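Local coordinates for protein T cell receptor gamma chain (Monodelphis domestica, PDB 7L15) that forms the gamma half of a marsupial gamma mu T cell receptor and probably takes part in antigen recognition on T cells, at residues L190-E194 with D195-K199. Numbering follows the deposited sequence.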
loop_
_atom_site.group_PDB
_atom_site.type_symbol
_atom_site.label_atom_id
_atom_site.label_comp_id
_atom_site.label_asym_id
_atom_site.label_seq_id
_atom_site.Cartn_x
_atom_site.Cartn_y
_atom_site.Cartn_z
ATOM N N LEU B 190 -5.653 14.143 8.055
ATOM C CA LEU B 190 -5.587 15.013 6.887
ATOM C C LEU B 190 -5.448 16.454 7.357
ATOM O O LEU B 190 -6.368 17.012 7.967
ATOM C CB LEU B 190 -6.822 14.833 6.011
ATOM C CG LEU B 190 -7.003 15.797 4.833
ATOM C CD1 LEU B 190 -6.068 15.430 3.696
ATOM C CD2 LEU B 190 -8.454 15.827 4.359
ATOM N N THR B 191 -4.293 17.043 7.079
ATOM C CA THR B 191 -4.008 18.435 7.386
ATOM C C THR B 191 -4.231 19.260 6.124
ATOM O O THR B 191 -3.644 18.963 5.083
ATOM C CB THR B 191 -2.571 18.562 7.884
ATOM O OG1 THR B 191 -2.401 17.701 9.023
ATOM C CG2 THR B 191 -2.259 19.996 8.252
ATOM N N VAL B 192 -5.087 20.283 6.213
ATOM C CA VAL B 192 -5.444 21.105 5.057
ATOM C C VAL B 192 -5.353 22.578 5.410
ATOM O O VAL B 192 -5.523 22.964 6.572
ATOM C CB VAL B 192 -6.856 20.791 4.534
ATOM C CG1 VAL B 192 -6.980 19.316 4.196
ATOM C CG2 VAL B 192 -7.901 21.217 5.544
ATOM N N LYS B 193 -5.114 23.407 4.385
ATOM C CA LYS B 193 -5.089 24.858 4.541
ATOM C C LYS B 193 -6.485 25.414 4.832
ATOM O O LYS B 193 -7.510 24.796 4.529
ATOM C CB LYS B 193 -4.544 25.532 3.286
ATOM C CG LYS B 193 -3.121 25.162 2.942
ATOM C CD LYS B 193 -2.649 25.958 1.714
ATOM C CE LYS B 193 -1.244 25.554 1.301
ATOM N NZ LYS B 193 -1.079 24.061 1.453
ATOM N N GLU B 194 -6.501 26.630 5.392
ATOM C CA GLU B 194 -7.728 27.228 5.921
ATOM C C GLU B 194 -8.824 27.329 4.864
ATOM O O GLU B 194 -10.007 27.132 5.171
ATOM C CB GLU B 194 -7.418 28.611 6.494
ATOM C CG GLU B 194 -7.913 28.837 7.909
ATOM C CD GLU B 194 -7.130 29.918 8.634
ATOM O OE1 GLU B 194 -6.109 30.390 8.094
ATOM O OE2 GLU B 194 -7.530 30.297 9.753
ATOM N N ASP B 195 -8.456 27.654 3.618
ATOM C CA ASP B 195 -9.455 27.718 2.556
ATOM C C ASP B 195 -10.197 26.398 2.437
ATOM O O ASP B 195 -11.427 26.375 2.308
ATOM C CB ASP B 195 -8.802 28.063 1.219
ATOM C CG ASP B 195 -7.646 29.016 1.366
ATOM O OD1 ASP B 195 -6.627 28.627 1.990
ATOM O OD2 ASP B 195 -7.758 30.143 0.844
ATOM N N VAL B 196 -9.463 25.286 2.487
ATOM C CA VAL B 196 -10.089 23.978 2.373
ATOM C C VAL B 196 -10.874 23.601 3.620
ATOM O O VAL B 196 -11.648 22.633 3.587
ATOM C CB VAL B 196 -9.011 22.927 2.041
ATOM C CG1 VAL B 196 -9.644 21.697 1.401
ATOM C CG2 VAL B 196 -7.939 23.534 1.133
ATOM N N LEU B 197 -10.711 24.351 4.719
ATOM C CA LEU B 197 -11.459 24.065 5.941
ATOM C C LEU B 197 -12.945 24.360 5.788
ATOM O O LEU B 197 -13.749 23.842 6.568
ATOM C CB LEU B 197 -10.882 24.857 7.119
ATOM C CG LEU B 197 -9.599 24.262 7.704
ATOM C CD1 LEU B 197 -9.141 25.046 8.909
ATOM C CD2 LEU B 197 -9.818 22.808 8.084
ATOM N N ARG B 198 -13.326 25.166 4.799
ATOM C CA ARG B 198 -14.729 25.440 4.532
ATOM C C ARG B 198 -15.345 24.446 3.555
ATOM O O ARG B 198 -16.569 24.271 3.563
ATOM C CB ARG B 198 -14.886 26.871 3.991
ATOM C CG ARG B 198 -13.956 27.901 4.656
ATOM C CD ARG B 198 -14.459 29.345 4.512
ATOM N NE ARG B 198 -14.922 29.659 3.162
ATOM C CZ ARG B 198 -14.199 30.292 2.243
ATOM N NH1 ARG B 198 -12.961 30.690 2.521
ATOM N NH2 ARG B 198 -14.717 30.528 1.042
ATOM N N LYS B 199 -14.529 23.779 2.738
ATOM C CA LYS B 199 -15.037 22.832 1.752
ATOM C C LYS B 199 -15.493 21.533 2.416
ATOM O O LYS B 199 -15.125 21.207 3.550
ATOM C CB LYS B 199 -13.975 22.522 0.694
#
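Where strand 183-193 of the immunoglobulin C1-set domain runs out, Val192 meets Val196 and Leu197 of the helix-like turn that leads on to strand 201-206. Carbonyl O of Lys193 anchors the turn, taking two weak hydrogen bonds, from Val196 N at 2.9 Å and from Leu197 N at 3.2 Å. Leu197 N also reaches Glu194 O at 2.9 Å, with an N-H...O angle of 139° and the donor above the carbonyl plane instead of on a lone pair. This turn folds the chain back so that CB of Val192 lies 3.9 Å from CB of Val196, the two side chains crossing at about a right angle. In Leu197, CG stands anti to the carbonyl carbon (chi1 -78°), a rotation that brings CD2 to 3.6 Å from Val192 CG2 and CD1 to 4.1 Å from Glu194 CG. Ile137 of helix 134-140 touches both Leu197 and Glu194, and Tyr145 of strand 142-152 touches Val192 and Leu197. Arg198 and Lys199 lie beside a protein-linked N-acetylglucosamine. Leu197 N thus divides its hydrogen between two carbonyls and the other backbone bonds of the turn are weak, an irregular pattern beside which the aliphatic groups of Val192, Val196 and Leu197 meet.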